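Local coordinates for ACT domain protein (Streptococcus pneumoniae, PDB 1ZPV) that is of unknown function but forms a homodimer of ACT domains, a fold that commonly binds small regulatory ligands such as amino acids, at the interface of chains A and B. Residues are numbered along the deposited sequence; one frame, centred on the assembly and turned at random. Chains: chain A/B, ACT domain protein.

Contact 1: the interface of chains A and B. Residues chain A 34-37, 50; chain B 40-42.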
# COMPACT_ATOMS: atom_id res chain seq x y z
N ASP A 34 1.46 9.51 0.66
CA ASP A 34 0.90 10.07 1.89
C ASP A 34 0.78 9.00 3.00
O ASP A 34 0.91 9.30 4.18
CB ASP A 34 -0.46 10.65 1.57
CG ASP A 34 -0.35 11.87 0.67
OD1 ASP A 34 0.32 12.83 1.09
OD2 ASP A 34 -0.88 11.84 -0.45
N ASP A 35 0.51 7.77 2.60
CA ASP A 35 0.50 6.63 3.56
C ASP A 35 0.71 5.35 2.78
O ASP A 35 0.43 5.27 1.56
CB ASP A 35 -0.82 6.57 4.37
CG ASP A 35 -0.65 5.87 5.74
OD1 ASP A 35 0.43 5.29 6.00
OD2 ASP A 35 -1.60 5.92 6.57
N ILE A 36 1.18 4.32 3.47
CA ILE A 36 1.46 3.03 2.84
C ILE A 36 1.28 1.92 3.87
O ILE A 36 1.47 2.13 5.06
CB ILE A 36 2.87 3.00 2.25
CG1 ILE A 36 3.14 1.68 1.49
CG2 ILE A 36 3.92 3.33 3.36
CD1 ILE A 36 3.99 1.90 0.24
N SER A 37 0.87 0.74 3.41
CA SER A 37 0.68 -0.42 4.29
C SER A 37 0.92 -1.66 3.49
O SER A 37 0.67 -1.68 2.29
CB SER A 37 -0.76 -0.46 4.80
OG SER A 37 -1.63 -0.60 3.68
N VAL A 50 -1.66 5.49 -0.42
CA VAL A 50 -2.40 6.67 -0.82
C VAL A 50 -1.31 7.61 -1.34
O VAL A 50 -0.28 7.80 -0.67
CB VAL A 50 -3.18 7.30 0.36
CG1 VAL A 50 -3.73 8.72 0.01
CG2 VAL A 50 -4.30 6.41 0.79
N VAL B 40 -6.68 1.69 8.77
CA VAL B 40 -6.80 3.10 8.36
C VAL B 40 -5.53 3.42 7.52
O VAL B 40 -4.40 2.99 7.86
CB VAL B 40 -6.98 4.06 9.60
CG1 VAL B 40 -7.16 5.54 9.15
CG2 VAL B 40 -8.16 3.64 10.42
N LEU B 41 -5.72 4.13 6.40
CA LEU B 41 -4.65 4.45 5.47
C LEU B 41 -4.94 5.88 5.05
O LEU B 41 -5.94 6.14 4.37
CB LEU B 41 -4.68 3.51 4.25
CG LEU B 41 -3.55 3.55 3.23
CD1 LEU B 41 -2.30 2.95 3.78
CD2 LEU B 41 -3.99 2.88 1.89
N ASP B 42 -4.08 6.82 5.47
CA ASP B 42 -4.38 8.27 5.29
C ASP B 42 -5.81 8.53 5.83
O ASP B 42 -6.11 8.17 6.96
CB ASP B 42 -4.15 8.69 3.82
CG ASP B 42 -4.17 10.22 3.62
OD1 ASP B 42 -3.21 10.90 4.02
OD2 ASP B 42 -5.15 10.74 3.07
O HOH W 1 -1.31 10.27 5.69

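Contact 2: the interface of chains A and B. Residues chain A 7, 48-50; chain B 11, 41, 46, 48.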
# COMPACT_ATOMS: atom_id res chain seq x y z
N ILE A 7 -5.73 6.07 -4.48
CA ILE A 7 -5.40 4.92 -3.67
C ILE A 7 -4.93 3.83 -4.59
O ILE A 7 -5.63 3.49 -5.58
CB ILE A 7 -6.62 4.37 -2.89
CG1 ILE A 7 -7.29 5.45 -2.02
CG2 ILE A 7 -6.17 3.18 -2.03
CD1 ILE A 7 -8.36 6.30 -2.71
N MSE A 48 -1.02 -1.43 -0.05
CA MSE A 48 -1.83 -0.28 -0.42
C MSE A 48 -1.10 1.02 -0.12
O MSE A 48 -0.36 1.12 0.88
CB MSE A 48 -3.18 -0.35 0.27
CG MSE A 48 -4.03 -1.52 -0.21
SE MSE A 48 -5.79 -1.69 0.60
CE MSE A 48 -6.50 -0.08 -0.13
N ALA A 49 -1.23 1.99 -1.01
CA ALA A 49 -0.61 3.32 -0.79
C ALA A 49 -1.60 4.41 -1.19
O ALA A 49 -2.37 4.24 -2.13
CB ALA A 49 0.66 3.43 -1.63
N VAL A 50 -1.66 5.49 -0.42
CA VAL A 50 -2.40 6.67 -0.82
C VAL A 50 -1.31 7.61 -1.34
O VAL A 50 -0.28 7.80 -0.67
CB VAL A 50 -3.18 7.30 0.36
CG1 VAL A 50 -3.73 8.72 0.01
CG2 VAL A 50 -4.30 6.41 0.79
N VAL B 11 -12.18 -0.02 0.06
CA VAL B 11 -11.72 1.33 0.35
C VAL B 11 -12.94 2.20 0.55
O VAL B 11 -13.87 2.20 -0.29
CB VAL B 11 -10.91 1.98 -0.81
CG1 VAL B 11 -10.38 3.41 -0.37
CG2 VAL B 11 -9.78 1.11 -1.24
N LEU B 41 -5.72 4.13 6.40
CA LEU B 41 -4.65 4.45 5.47
C LEU B 41 -4.94 5.88 5.05
O LEU B 41 -5.94 6.14 4.37
CB LEU B 41 -4.68 3.51 4.25
CG LEU B 41 -3.55 3.55 3.23
CD1 LEU B 41 -2.30 2.95 3.78
CD2 LEU B 41 -3.99 2.88 1.89
N THR B 46 -9.59 0.82 5.11
CA THR B 46 -9.35 -0.19 4.11
C THR B 46 -9.41 -1.59 4.72
O THR B 46 -9.11 -1.78 5.90
CB THR B 46 -7.99 -0.01 3.45
OG1 THR B 46 -6.97 -0.45 4.35
CG2 THR B 46 -7.74 1.47 3.05
N MSE B 48 -8.86 -5.96 3.54
CA MSE B 48 -8.61 -6.93 2.50
C MSE B 48 -8.94 -8.30 3.05
O MSE B 48 -8.75 -8.55 4.26
CB MSE B 48 -7.18 -6.81 2.03
CG MSE B 48 -6.95 -5.52 1.22
SE MSE B 48 -5.23 -5.44 0.36
CE MSE B 48 -5.56 -4.26 -1.02

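Contact 1: the interface of chains A and B
A face-to-face meeting of two beta-sheets builds the homodimer, and in this mixed polar and apolar patch of it A:Asp35 caps the turn that begins at B:Asp42, tying the end of one chain's strand to the partner's sheet. The carboxylate oxygen OD2 of A:Asp35 accepts a hydrogen bond from the backbone N of B:Asp42 at 2.9 Å, nearly straight (173° at H), through the anti lone pair that points away from OD1. The other oxygen is taken within chain A: the backbone N of A:Ile36 donates to A:Asp35 OD1 at 2.8 Å, from 31° out of the carboxylate plane. Held at both oxygens, the group has little freedom to turn. Beside this grip, a water joins the main-chain O of A:Asp34 (2.9 Å) to the carboxylate OD1 of B:Asp42 (2.6 Å). B:Leu41 sends its two methyls to different neighbours: CD1 lies 3.6 Å from the hydroxyl OG of A:Ser37, while its side chain and that of A:Val50 pass in opposite directions, CD2 and CG2 3.7 Å apart. B:Asp42 crosses A:Val50 at about a right angle, its CB 3.8 Å from both CG1 and CG2 of the valine; CG anti to the backbone N (chi1 -169°) carries the carboxylate on past CG1 and puts OD1 within reach of the water. In the fold, strands 32-41 and 44-53 of chain A supply one side, and the end of B strand 35-41 with the turn after it supplies the other.

Contact 2: the interface of chains A and B
A:Met48 and B:Met48, both selenomethionines, reach toward each other tip to tip across the sheet-to-sheet interface of the homodimer, in an apolar patch of it. Their selenium atoms, A:Met48 SE and B:Met48 SE, are 3.8 Å apart; the methyl CE of B:Met48 is modelled too close to A:Met48, so its exact placement is doubtful. A:Met48 bends at its end (chi3 66°), which turns its methyl away from the other selenomethionine and toward B:Val11 and B:Thr46. B:Met48 is modelled extended beyond CG (chi3 157°), but that torsion depends on the doubtful CE, and the apparent difference between the two copies is to be taken with caution.

The bent methyl, A:Met48 CE, comes to 3.7 Å from B:Val11 CG2, the two side chains passing in opposite directions, and meets B:Thr46 CG2 head-on at 3.8 Å. At the root of the same side chain, A:Met48 CB rests 3.7 Å from the methyl CD2 of B:Leu41, which also touches A:Val50. B:Leu41 is therefore wedged against strand 44-53 of chain A, over residues two apart along it.

Farther out, the neighbouring strand 4-12 of each chain extends the apolar surface. B:Val11 places CG2 against A:Met48 and turns its other methyl, CG1, toward A:Ile7, so that one valine serves two strands of chain A. A:Ile7 answers with its CG1 branch, set beside its own backbone N (chi1 -55°), and A:Ile7 CG1 and B:Val11 CG1 meet end to end at 4.1 Å.

Contact 1 and contact 2 lie side by side, the centres of their C-alpha atoms about 6 Å apart, and they share A:Val50 and B:Leu41. B:Leu41 is the bridge: it belongs at once to the mixed, partly water-mediated patch of contact 1 and to the apolar patch of contact 2. Strand 44-53 of chain A runs through both, while contact 1 adds strand 32-41 and contact 2 adds strand 4-12. The interface is two-fold symmetric, so both contacts recur with the chains exchanged; the hydrogen bond of contact 1 and the apolar packing of contact 2 together probably help set how the two sheets lie in the homodimer.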